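Local coordinates for uncharacterized protein (Bacteroides eggerthii DSM 20697, PDB 4ECO) that is of unknown function but, as a leucine-rich repeat protein, probably binds partner proteins through its curved solenoid, at residues G95-A100 / N193-V198; D99-L104 / S199-R204; L86-F91 / L110-H115. All coordinates share one frame; numbering follows the deposited sequence.

Interaction 1. Residues G95-A100 / N193-V198; sequences GRVPDA and NNITFV
Gly95 pairs with Ile195 in a small parallel two-stranded sheet, in which Gly95 N donates to Asn194 O, Thr196 N to Gly95 O (2.9 Å) and Val97 N to Phe197 O. The fold is a leucine-rich repeat solenoid, and the Gly-Arg-Val-Pro run is consistent with the short second sheet of plant-specific repeats, whose signature is Gly-x-Ile-Pro. Gly95 sits where the chain turns a corner, at backbone angles that would jam a CB against the preceding carbonyl oxygen. Arg96 and Phe197 project from one face of the sheet, whereas Val97, Ile195 and Val198 project from the other. The guanidinium lies flat on the aromatic ring with the planes 27° apart, a cation-pi stack in which Arg96 CZ is 4.0 Å from the Phe197 ring centroid. NH2 rides over the ring centre and NH1 lies toward CD2. A bend at chi3 (50°) sets Arg96 NE, which forms a salt bridge with Glu228, so ring and carboxylate together hold the group. An alanine in place of Phe197 would probably leave the guanidinium without its stacking surface and freer to turn about the Glu228 bridge. On the opposite face Val97 CB approaches Val198 CG1, and Val97 CG2 meets Ile195 CG2 at 3.8 Å.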
ATOM      1  N   GLY A  95      12.221 -30.842  -3.103  1.00 41.00           N
ATOM      2  CA  GLY A  95      13.510 -31.374  -3.517  1.00 41.44           C
ATOM      3  C   GLY A  95      14.518 -30.327  -3.915  1.00 46.93           C
ATOM      4  O   GLY A  95      14.468 -29.184  -3.447  1.00 46.77           O
ATOM      5  N   ARG A  96      15.439 -30.726  -4.796  1.00 44.62           N
ATOM      6  CA  ARG A  96      16.545 -29.890  -5.266  1.00 44.64           C
ATOM      7  C   ARG A  96      16.406 -29.630  -6.765  1.00 48.27           C
ATOM      8  O   ARG A  96      16.178 -30.579  -7.510  1.00 49.26           O
ATOM      9  CB  ARG A  96      17.882 -30.587  -4.942  1.00 43.01           C
ATOM     10  CG  ARG A  96      18.143 -30.755  -3.429  1.00 48.12           C
ATOM     11  CD  ARG A  96      19.214 -31.794  -3.100  1.00 47.06           C
ATOM     12  NE  ARG A  96      20.450 -31.607  -3.871  1.00 39.10           N
ATOM     13  CZ  ARG A  96      21.513 -30.931  -3.447  1.00 50.91           C
ATOM     14  NH1 ARG A  96      21.524 -30.389  -2.235  1.00 37.73           N
ATOM     15  NH2 ARG A  96      22.580 -30.803  -4.227  1.00 36.41           N
ATOM     16  N   VAL A  97      16.481 -28.350  -7.206  1.00 42.37           N
ATOM     17  CA  VAL A  97      16.353 -27.975  -8.629  1.00 40.00           C
ATOM     18  C   VAL A  97      17.634 -28.438  -9.309  1.00 44.70           C
ATOM     19  O   VAL A  97      18.716 -27.999  -8.917  1.00 46.05           O
ATOM     20  CB  VAL A  97      16.031 -26.475  -8.827  1.00 41.48           C
ATOM     21  CG1 VAL A  97      15.926 -26.128 -10.303  1.00 41.08           C
ATOM     22  CG2 VAL A  97      14.737 -26.102  -8.103  1.00 39.11           C
ATOM     23  N   PRO A  98      17.531 -29.442 -10.218  1.00 41.70           N
ATOM     24  CA  PRO A  98      18.750 -30.044 -10.788  1.00 41.45           C
ATOM     25  C   PRO A  98      19.411 -29.176 -11.843  1.00 46.00           C
ATOM     26  O   PRO A  98      18.812 -28.224 -12.325  1.00 45.19           O
ATOM     27  CB  PRO A  98      18.240 -31.361 -11.390  1.00 43.68           C
ATOM     28  CG  PRO A  98      16.827 -31.124 -11.725  1.00 47.96           C
ATOM     29  CD  PRO A  98      16.304 -30.079 -10.768  1.00 43.08           C
ATOM     30  N   ASP A  99      20.646 -29.548 -12.227  1.00 44.45           N
ATOM     31  CA  ASP A  99      21.473 -28.850 -13.207  1.00 45.28           C
ATOM     32  C   ASP A  99      20.854 -28.908 -14.596  1.00 48.88           C
ATOM     33  O   ASP A  99      21.262 -28.144 -15.472  1.00 50.41           O
ATOM     34  CB  ASP A  99      22.896 -29.450 -13.225  1.00 49.09           C
ATOM     35  CG  ASP A  99      23.526 -29.529 -11.846  1.00 60.65           C
ATOM     36  OD1 ASP A  99      23.558 -28.493 -11.141  1.00 59.92           O
ATOM     37  OD2 ASP A  99      23.908 -30.631 -11.443  1.00 68.44           O
ATOM     38  N   ALA A 100      19.851 -29.788 -14.781  1.00 44.38           N
ATOM     39  CA  ALA A 100      19.093 -29.981 -16.022  1.00 44.81           C
ATOM     40  C   ALA A 100      18.360 -28.679 -16.449  1.00 50.08           C
ATOM     41  O   ALA A 100      18.068 -28.499 -17.637  1.00 51.22           O
ATOM     42  CB  ALA A 100      18.084 -31.116 -15.846  1.00 44.60           C
ATOM     43  N   ASN A 193       6.209 -24.787  -0.578  1.00 40.48           N
ATOM     44  CA  ASN A 193       7.011 -25.840  -1.193  1.00 40.74           C
ATOM     45  C   ASN A 193       8.165 -26.243  -0.265  1.00 45.02           C
ATOM     46  O   ASN A 193       8.440 -25.559   0.728  1.00 43.78           O
ATOM     47  CB  ASN A 193       7.567 -25.339  -2.543  1.00 38.42           C
ATOM     48  CG  ASN A 193       8.455 -24.122  -2.379  1.00 50.68           C
ATOM     49  OD1 ASN A 193       9.594 -24.208  -1.921  1.00 38.65           O
ATOM     50  ND2 ASN A 193       7.926 -22.952  -2.675  1.00 46.10           N
ATOM     51  N   ASN A 194       8.889 -27.306  -0.654  1.00 41.58           N
ATOM     52  CA  ASN A 194      10.049 -27.771   0.073  1.00 41.10           C
ATOM     53  C   ASN A 194      11.287 -27.798  -0.867  1.00 43.73           C
ATOM     54  O   ASN A 194      12.016 -28.790  -0.912  1.00 43.40           O
ATOM     55  CB  ASN A 194       9.778 -29.118   0.716  1.00 40.89           C
ATOM     56  CG  ASN A 194      10.689 -29.372   1.881  1.00 73.62           C
ATOM     57  OD1 ASN A 194      10.487 -28.843   2.987  1.00 67.21           O
ATOM     58  ND2 ASN A 194      11.742 -30.140   1.635  1.00 70.31           N
ATOM     59  N   ILE A 195      11.509 -26.691  -1.624  1.00 38.84           N
ATOM     60  CA  ILE A 195      12.679 -26.548  -2.485  1.00 39.32           C
ATOM     61  C   ILE A 195      13.855 -26.240  -1.542  1.00 44.14           C
ATOM     62  O   ILE A 195      13.843 -25.215  -0.874  1.00 42.73           O
ATOM     63  CB  ILE A 195      12.497 -25.477  -3.608  1.00 42.43           C
ATOM     64  CG1 ILE A 195      11.198 -25.608  -4.445  1.00 42.46           C
ATOM     65  CG2 ILE A 195      13.743 -25.327  -4.478  1.00 43.11           C
ATOM     66  CD1 ILE A 195      11.033 -26.829  -5.158  1.00 52.29           C
ATOM     67  N   THR A 196      14.843 -27.139  -1.458  1.00 42.02           N
ATOM     68  CA  THR A 196      15.965 -26.993  -0.531  1.00 41.94           C
ATOM     69  C   THR A 196      17.254 -26.560  -1.227  1.00 46.08           C
ATOM     70  O   THR A 196      18.222 -26.217  -0.554  1.00 47.38           O
ATOM     71  CB  THR A 196      16.189 -28.323   0.207  1.00 51.08           C
ATOM     72  OG1 THR A 196      16.369 -29.384  -0.745  1.00 58.12           O
ATOM     73  CG2 THR A 196      15.036 -28.660   1.151  1.00 48.77           C
ATOM     74  N   PHE A 197      17.263 -26.550  -2.558  1.00 41.33           N
ATOM     75  CA  PHE A 197      18.440 -26.217  -3.344  1.00 41.64           C
ATOM     76  C   PHE A 197      18.027 -25.731  -4.739  1.00 44.18           C
ATOM     77  O   PHE A 197      17.039 -26.219  -5.304  1.00 43.20           O
ATOM     78  CB  PHE A 197      19.338 -27.483  -3.452  1.00 44.69           C
ATOM     79  CG  PHE A 197      20.739 -27.260  -3.940  1.00 47.77           C
ATOM     80  CD1 PHE A 197      21.020 -27.208  -5.298  1.00 51.47           C
ATOM     81  CD2 PHE A 197      21.787 -27.108  -3.043  1.00 52.06           C
ATOM     82  CE1 PHE A 197      22.312 -26.945  -5.750  1.00 53.13           C
ATOM     83  CE2 PHE A 197      23.083 -26.863  -3.497  1.00 55.99           C
ATOM     84  CZ  PHE A 197      23.337 -26.797  -4.850  1.00 53.60           C
ATOM     85  N   VAL A 198      18.784 -24.766  -5.288  1.00 40.33           N
ATOM     86  CA  VAL A 198      18.599 -24.247  -6.645  1.00 39.97           C
ATOM     87  C   VAL A 198      19.971 -24.254  -7.284  1.00 46.40           C
ATOM     88  O   VAL A 198      20.911 -23.650  -6.750  1.00 46.88           O
ATOM     89  CB  VAL A 198      17.890 -22.869  -6.795  1.00 41.94           C
ATOM     90  CG1 VAL A 198      17.539 -22.610  -8.257  1.00 41.70           C
ATOM     91  CG2 VAL A 198      16.632 -22.792  -5.952  1.00 40.38           C
TER

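Interaction 2. Residues D99-L104 / S199-R204; sequences DAIGQL and SKAVMR
Ser199 and Asp99 meet through their polar ends: Ser199 OG donates to Asp99 OD1 at 2.7 Å, reaching the oxygen on its anti side, 18° out of the carboxylate plane. The serine hydroxyl stands anti to its own backbone N (chi1 172°), and OG also accepts from Ala201 N at 3.1 Å, which makes an ST turn at the start of the second 3-10 segment. Asp99 has further donors, Glu228 N at OD1 and Asn229 N and Ser232 OG at OD2, so a buried carboxylate is gripped by four bonds that would be expected to stabilise its charge. Next to this polar pair, Ile101 points its CG2 branch at the neighbouring coil, where it touches Ala201 CB at 3.7 Å. The backbones come together where Gly102 CA lies 4.8 Å from Ala201 CA. Arg204 reaches across this point with its chain extended from CG to NE, and NH1 donates to Gly102 O at 2.6 Å. The acceptor lies in the guanidinium plane, while the donor stands above the carbonyl plane; NE turns to Glu241 in a salt bridge. Two short 3-10 segments packed side by side in this way are typical of the convex side of a leucine-rich repeat solenoid.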
ATOM      1  N   ASP A  99      20.646 -29.548 -12.227  1.00 44.45           N
ATOM      2  CA  ASP A  99      21.473 -28.850 -13.207  1.00 45.28           C
ATOM      3  C   ASP A  99      20.854 -28.908 -14.596  1.00 48.88           C
ATOM      4  O   ASP A  99      21.262 -28.144 -15.472  1.00 50.41           O
ATOM      5  CB  ASP A  99      22.896 -29.450 -13.225  1.00 49.09           C
ATOM      6  CG  ASP A  99      23.526 -29.529 -11.846  1.00 60.65           C
ATOM      7  OD1 ASP A  99      23.558 -28.493 -11.141  1.00 59.92           O
ATOM      8  OD2 ASP A  99      23.908 -30.631 -11.443  1.00 68.44           O
ATOM      9  N   ALA A 100      19.851 -29.788 -14.781  1.00 44.38           N
ATOM     10  CA  ALA A 100      19.093 -29.981 -16.022  1.00 44.81           C
ATOM     11  C   ALA A 100      18.360 -28.679 -16.449  1.00 50.08           C
ATOM     12  O   ALA A 100      18.068 -28.499 -17.637  1.00 51.22           O
ATOM     13  CB  ALA A 100      18.084 -31.116 -15.846  1.00 44.60           C
ATOM     14  N   ILE A 101      18.120 -27.763 -15.486  1.00 43.93           N
ATOM     15  CA  ILE A 101      17.436 -26.491 -15.692  1.00 41.83           C
ATOM     16  C   ILE A 101      18.170 -25.664 -16.778  1.00 46.86           C
ATOM     17  O   ILE A 101      17.494 -25.032 -17.597  1.00 46.49           O
ATOM     18  CB  ILE A 101      17.267 -25.715 -14.341  1.00 42.55           C
ATOM     19  CG1 ILE A 101      16.336 -24.496 -14.452  1.00 41.36           C
ATOM     20  CG2 ILE A 101      18.573 -25.368 -13.642  1.00 42.17           C
ATOM     21  CD1 ILE A 101      14.918 -24.775 -14.046  1.00 40.90           C
ATOM     22  N   GLY A 102      19.508 -25.768 -16.824  1.00 44.39           N
ATOM     23  CA  GLY A 102      20.387 -25.071 -17.768  1.00 45.15           C
ATOM     24  C   GLY A 102      20.183 -25.393 -19.241  1.00 49.67           C
ATOM     25  O   GLY A 102      20.663 -24.663 -20.104  1.00 49.07           O
ATOM     26  N   GLN A 103      19.445 -26.466 -19.538  1.00 47.00           N
ATOM     27  CA  GLN A 103      19.102 -26.901 -20.891  1.00 47.96           C
ATOM     28  C   GLN A 103      18.074 -25.951 -21.528  1.00 52.67           C
ATOM     29  O   GLN A 103      18.140 -25.683 -22.738  1.00 54.88           O
ATOM     30  CB  GLN A 103      18.558 -28.359 -20.853  1.00 48.87           C
ATOM     31  CG  GLN A 103      17.996 -28.915 -22.165  1.00 56.69           C
ATOM     32  CD  GLN A 103      18.876 -28.718 -23.376  1.00 69.31           C
ATOM     33  OE1 GLN A 103      20.103 -28.915 -23.350  1.00 63.61           O
ATOM     34  NE2 GLN A 103      18.248 -28.316 -24.462  1.00 56.91           N
ATOM     35  N   LEU A 104      17.135 -25.452 -20.709  1.00 46.64           N
ATOM     36  CA  LEU A 104      16.021 -24.597 -21.106  1.00 45.51           C
ATOM     37  C   LEU A 104      16.506 -23.192 -21.369  1.00 50.09           C
ATOM     38  O   LEU A 104      16.105 -22.266 -20.667  1.00 48.59           O
ATOM     39  CB  LEU A 104      14.947 -24.595 -19.988  1.00 43.75           C
ATOM     40  CG  LEU A 104      14.470 -25.933 -19.437  1.00 45.55           C
ATOM     41  CD1 LEU A 104      13.357 -25.718 -18.458  1.00 43.98           C
ATOM     42  CD2 LEU A 104      14.001 -26.842 -20.537  1.00 45.67           C
ATOM     43  N   SER A 199      20.081 -24.967  -8.417  1.00 42.85           N
ATOM     44  CA  SER A 199      21.295 -25.152  -9.194  1.00 43.62           C
ATOM     45  C   SER A 199      21.880 -23.825  -9.746  1.00 49.73           C
ATOM     46  O   SER A 199      21.161 -22.905 -10.145  1.00 50.07           O
ATOM     47  CB  SER A 199      21.010 -26.100 -10.358  1.00 46.60           C
ATOM     48  OG  SER A 199      22.082 -26.210 -11.278  1.00 54.00           O
ATOM     49  N   LYS A 200      23.209 -23.779  -9.781  1.00 45.89           N
ATOM     50  CA  LYS A 200      24.074 -22.761 -10.352  1.00 45.57           C
ATOM     51  C   LYS A 200      23.712 -22.514 -11.825  1.00 49.26           C
ATOM     52  O   LYS A 200      23.868 -21.397 -12.319  1.00 49.42           O
ATOM     53  CB  LYS A 200      25.504 -23.334 -10.249  1.00 49.04           C
ATOM     54  CG  LYS A 200      26.666 -22.420 -10.565  1.00 57.64           C
ATOM     55  CD  LYS A 200      27.966 -23.188 -10.407  1.00 60.58           C
ATOM     56  CE  LYS A 200      29.160 -22.369 -10.838  1.00 73.82           C
ATOM     57  NZ  LYS A 200      30.457 -23.079 -10.614  1.00 82.11           N
ATOM     58  N   ALA A 201      23.212 -23.582 -12.508  1.00 45.07           N
ATOM     59  CA  ALA A 201      22.867 -23.704 -13.934  1.00 45.25           C
ATOM     60  C   ALA A 201      21.972 -22.588 -14.467  1.00 48.62           C
ATOM     61  O   ALA A 201      21.988 -22.378 -15.674  1.00 48.19           O
ATOM     62  CB  ALA A 201      22.196 -25.043 -14.208  1.00 45.62           C
ATOM     63  N   VAL A 202      21.236 -21.854 -13.592  1.00 44.10           N
ATOM     64  CA  VAL A 202      20.359 -20.732 -13.947  1.00 42.72           C
ATOM     65  C   VAL A 202      21.182 -19.652 -14.774  1.00 46.23           C
ATOM     66  O   VAL A 202      20.621 -19.021 -15.678  1.00 43.75           O
ATOM     67  CB  VAL A 202      19.683 -20.162 -12.665  1.00 45.46           C
ATOM     68  CG1 VAL A 202      18.873 -18.900 -12.948  1.00 44.65           C
ATOM     69  CG2 VAL A 202      18.786 -21.215 -12.036  1.00 44.55           C
HETATM   70  N   MSE A 203      22.523 -19.550 -14.533  1.00 44.39           N
HETATM   71  CA  MSE A 203      23.469 -18.666 -15.257  1.00 45.07           C
HETATM   72  C   MSE A 203      23.549 -18.976 -16.760  1.00 53.16           C
HETATM   73  O   MSE A 203      24.156 -18.207 -17.516  1.00 55.63           O
HETATM   74  CB  MSE A 203      24.887 -18.814 -14.699  1.00 47.51           C
HETATM   75  CG  MSE A 203      25.071 -18.467 -13.237  1.00 52.58           C
HETATM   76 SE   MSE A 203      26.969 -18.702 -12.842  0.75 59.69          SE
HETATM   77  CE  MSE A 203      26.918 -18.651 -10.894  1.00 55.58           C
ATOM     78  N   ARG A 204      23.047 -20.159 -17.172  1.00 49.16           N
ATOM     79  CA  ARG A 204      23.046 -20.557 -18.568  1.00 49.53           C
ATOM     80  C   ARG A 204      21.844 -19.943 -19.289  1.00 55.32           C
ATOM     81  O   ARG A 204      21.921 -19.715 -20.501  1.00 57.31           O
ATOM     82  CB  ARG A 204      23.046 -22.082 -18.703  1.00 46.48           C
ATOM     83  CG  ARG A 204      23.547 -22.565 -20.063  1.00 53.76           C
ATOM     84  CD  ARG A 204      23.917 -24.021 -19.990  1.00 60.45           C
ATOM     85  NE  ARG A 204      24.426 -24.553 -21.252  1.00 60.10           N
ATOM     86  CZ  ARG A 204      23.675 -25.136 -22.181  1.00 76.03           C
ATOM     87  NH1 ARG A 204      22.367 -25.267 -22.003  1.00 69.03           N
ATOM     88  NH2 ARG A 204      24.228 -25.602 -23.292  1.00 60.76           N
TER

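Interaction 3. Residues L86-F91 / L110-H115; sequences LSLEGF and LALGSH
Leu86 and Leu110, like Ser87 and Ala111, are paired in neighbouring parallel strands by a backbone ladder. Ala111 N donates to Leu86 O at 2.9 Å, and Leu88 N to Ala111 O at 2.8 Å, so the chain of Leu86 to Leu88 brackets Ala111. Contacts from Leu110 CA to Leu86 O and from Ser87 CA to Ala111 O supplement these bonds.

Apolar packing follows the same register. Leu86 and Leu110 run alongside each other in the same direction, with Leu110 CD1 3.9 Å from Leu86 CG. Leu88 and Leu112 repeat the arrangement, CD1 of the first meeting CD2 of the second at 3.8 Å. On strand 210-214 the packing passes to other apolar residues, Phe211 touching Leu110 and Leu112, and Met213 touching Leu112.

Polar contacts lie on the side of Ser87 and Ala111. Ser87 OG accepts from Glu89 N, an ST turn, and donates to Glu89 OE1 at 2.9 Å. The other carboxylate oxygen, Glu89 OE2, takes the hydrogen of Ser114 OG at 2.6 Å on its anti lone pair. Ser114 OG lies between its own backbone N and carbonyl carbon (chi1 79°), which faces it to that oxygen. Leu123 N and Phe124 N also donate to this carboxylate, which is therefore buried but well supplied with donors. Glu89 is the second residue of a type II turn from Leu88 to Phe91, and Gly90, at positive phi, the third.

A sodium ion is bound close by at Glu117 and Ser192. Gly90 N and Ser114 N each donate to a carboxylate oxygen of Glu117, consistent with a second-shell role. Leucines in register on consecutive parallel strands, turned toward the interior, are the hallmark of the leucine-rich repeat.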
ATOM      1  N   LEU A  86       8.288 -21.368 -17.293  1.00 41.15           N
ATOM      2  CA  LEU A  86       8.152 -22.498 -16.378  1.00 40.30           C
ATOM      3  C   LEU A  86       7.796 -21.980 -14.995  1.00 44.50           C
ATOM      4  O   LEU A  86       8.556 -21.203 -14.394  1.00 44.51           O
ATOM      5  CB  LEU A  86       9.461 -23.338 -16.368  1.00 40.48           C
ATOM      6  CG  LEU A  86       9.739 -24.312 -15.217  1.00 44.83           C
ATOM      7  CD1 LEU A  86       8.603 -25.255 -15.004  1.00 44.92           C
ATOM      8  CD2 LEU A  86      10.977 -25.132 -15.491  1.00 48.36           C
ATOM      9  N   SER A  87       6.628 -22.414 -14.492  1.00 39.59           N
ATOM     10  CA  SER A  87       6.168 -21.990 -13.172  1.00 37.95           C
ATOM     11  C   SER A  87       5.790 -23.186 -12.304  1.00 42.54           C
ATOM     12  O   SER A  87       4.971 -24.025 -12.701  1.00 43.83           O
ATOM     13  CB  SER A  87       4.986 -21.041 -13.290  1.00 37.64           C
ATOM     14  OG  SER A  87       4.511 -20.676 -12.009  1.00 37.48           O
ATOM     15  N   LEU A  88       6.378 -23.254 -11.108  1.00 35.34           N
ATOM     16  CA  LEU A  88       6.062 -24.318 -10.175  1.00 33.84           C
ATOM     17  C   LEU A  88       5.036 -23.865  -9.184  1.00 38.61           C
ATOM     18  O   LEU A  88       4.711 -24.630  -8.257  1.00 39.73           O
ATOM     19  CB  LEU A  88       7.305 -24.775  -9.424  1.00 34.10           C
ATOM     20  CG  LEU A  88       8.462 -25.323 -10.215  1.00 38.60           C
ATOM     21  CD1 LEU A  88       9.609 -25.573  -9.292  1.00 38.19           C
ATOM     22  CD2 LEU A  88       8.067 -26.557 -11.024  1.00 36.98           C
ATOM     23  N   GLU A  89       4.533 -22.613  -9.347  1.00 34.57           N
ATOM     24  CA  GLU A  89       3.556 -22.009  -8.438  1.00 34.94           C
ATOM     25  C   GLU A  89       2.395 -22.964  -8.108  1.00 39.18           C
ATOM     26  O   GLU A  89       1.809 -23.544  -9.026  1.00 38.88           O
ATOM     27  CB  GLU A  89       2.975 -20.722  -9.039  1.00 36.34           C
ATOM     28  CG  GLU A  89       3.849 -19.490  -8.937  1.00 39.81           C
ATOM     29  CD  GLU A  89       3.229 -18.334  -9.689  1.00 54.80           C
ATOM     30  OE1 GLU A  89       2.916 -18.501 -10.895  1.00 41.00           O
ATOM     31  OE2 GLU A  89       3.019 -17.272  -9.060  1.00 50.70           O
ATOM     32  N   GLY A  90       2.140 -23.143  -6.804  1.00 34.44           N
ATOM     33  CA  GLY A  90       1.052 -23.954  -6.262  1.00 33.63           C
ATOM     34  C   GLY A  90       1.171 -25.462  -6.327  1.00 37.88           C
ATOM     35  O   GLY A  90       0.309 -26.163  -5.792  1.00 37.99           O
ATOM     36  N   PHE A  91       2.241 -25.980  -6.935  1.00 34.33           N
ATOM     37  CA  PHE A  91       2.398 -27.427  -7.092  1.00 35.42           C
ATOM     38  C   PHE A  91       2.851 -28.115  -5.820  1.00 42.60           C
ATOM     39  O   PHE A  91       2.561 -29.302  -5.634  1.00 45.15           O
ATOM     40  CB  PHE A  91       3.378 -27.758  -8.232  1.00 36.63           C
ATOM     41  CG  PHE A  91       2.773 -27.672  -9.610  1.00 36.68           C
ATOM     42  CD1 PHE A  91       1.653 -28.432  -9.945  1.00 38.19           C
ATOM     43  CD2 PHE A  91       3.341 -26.860 -10.587  1.00 37.24           C
ATOM     44  CE1 PHE A  91       1.111 -28.367 -11.237  1.00 38.78           C
ATOM     45  CE2 PHE A  91       2.804 -26.805 -11.880  1.00 38.68           C
ATOM     46  CZ  PHE A  91       1.697 -27.566 -12.196  1.00 36.44           C
ATOM     47  N   LEU A 110      10.618 -17.666 -15.178  1.00 38.62           N
ATOM     48  CA  LEU A 110      10.831 -18.794 -14.268  1.00 37.39           C
ATOM     49  C   LEU A 110      10.339 -18.477 -12.860  1.00 41.01           C
ATOM     50  O   LEU A 110      10.790 -17.498 -12.257  1.00 40.23           O
ATOM     51  CB  LEU A 110      12.322 -19.152 -14.229  1.00 37.66           C
ATOM     52  CG  LEU A 110      12.764 -20.297 -13.318  1.00 41.19           C
ATOM     53  CD1 LEU A 110      12.189 -21.667 -13.779  1.00 40.34           C
ATOM     54  CD2 LEU A 110      14.276 -20.361 -13.281  1.00 43.41           C
ATOM     55  N   ALA A 111       9.421 -19.318 -12.330  1.00 37.08           N
ATOM     56  CA  ALA A 111       8.899 -19.195 -10.949  1.00 34.81           C
ATOM     57  C   ALA A 111       9.021 -20.534 -10.199  1.00 37.99           C
ATOM     58  O   ALA A 111       8.561 -21.587 -10.686  1.00 36.84           O
ATOM     59  CB  ALA A 111       7.454 -18.723 -10.941  1.00 34.38           C
ATOM     60  N   LEU A 112       9.677 -20.482  -9.035  1.00 35.31           N
ATOM     61  CA  LEU A 112       9.862 -21.626  -8.138  1.00 36.28           C
ATOM     62  C   LEU A 112       8.920 -21.482  -6.959  1.00 41.58           C
ATOM     63  O   LEU A 112       8.827 -22.342  -6.086  1.00 41.76           O
ATOM     64  CB  LEU A 112      11.327 -21.735  -7.656  1.00 36.82           C
ATOM     65  CG  LEU A 112      12.433 -21.784  -8.717  1.00 41.92           C
ATOM     66  CD1 LEU A 112      13.761 -21.886  -8.061  1.00 42.54           C
ATOM     67  CD2 LEU A 112      12.235 -22.911  -9.708  1.00 42.41           C
ATOM     68  N   GLY A 113       8.230 -20.356  -6.958  1.00 39.16           N
ATOM     69  CA  GLY A 113       7.282 -19.949  -5.938  1.00 38.21           C
ATOM     70  C   GLY A 113       7.103 -18.467  -6.079  1.00 41.18           C
ATOM     71  O   GLY A 113       7.842 -17.855  -6.845  1.00 42.36           O
ATOM     72  N   SER A 114       6.118 -17.882  -5.389  1.00 36.42           N
ATOM     73  CA  SER A 114       5.853 -16.446  -5.473  1.00 35.94           C
ATOM     74  C   SER A 114       4.997 -15.977  -4.334  1.00 43.54           C
ATOM     75  O   SER A 114       4.444 -16.806  -3.597  1.00 44.24           O
ATOM     76  CB  SER A 114       5.146 -16.097  -6.776  1.00 38.25           C
ATOM     77  OG  SER A 114       3.768 -16.419  -6.682  1.00 45.96           O
ATOM     78  N   HIS A 115       4.814 -14.630  -4.242  1.00 40.42           N
ATOM     79  CA  HIS A 115       3.943 -14.007  -3.245  1.00 39.00           C
ATOM     80  C   HIS A 115       2.488 -14.358  -3.566  1.00 44.52           C
ATOM     81  O   HIS A 115       1.670 -14.375  -2.649  1.00 44.70           O
ATOM     82  CB  HIS A 115       4.170 -12.495  -3.128  1.00 38.39           C
ATOM     83  CG  HIS A 115       3.810 -11.696  -4.334  1.00 41.66           C
ATOM     84  ND1 HIS A 115       4.766 -11.301  -5.243  1.00 43.86           N
ATOM     85  CD2 HIS A 115       2.612 -11.187  -4.712  1.00 42.91           C
ATOM     86  CE1 HIS A 115       4.123 -10.582  -6.151  1.00 43.13           C
ATOM     87  NE2 HIS A 115       2.818 -10.499  -5.879  1.00 42.59           N
TER

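All three interactions lie at the N-terminal end of the solenoid. The centres of interactions 1 and 2 are about 11 Å apart, those of 1 and 3 about 12 Å, and those of 2 and 3 about 16 Å. Along the chain, 86-91, 95-104 and 110-115 follow closely; after a long excursion with helices 135-142, 144-149 and 160-168, the chain returns at residues 193-204 to pair with the middle of these. Interactions 1 and 2 share Asp99 and Ala100. Val198 CG2 touches Leu112 CD1, and Ile101 CD1 touches Leu110 CD1, so strands and 3-10 segments close round one apolar interior. Strand 210-214 still pairs with 109-111, so the long excursion probably leaves the stacking of coils unbroken.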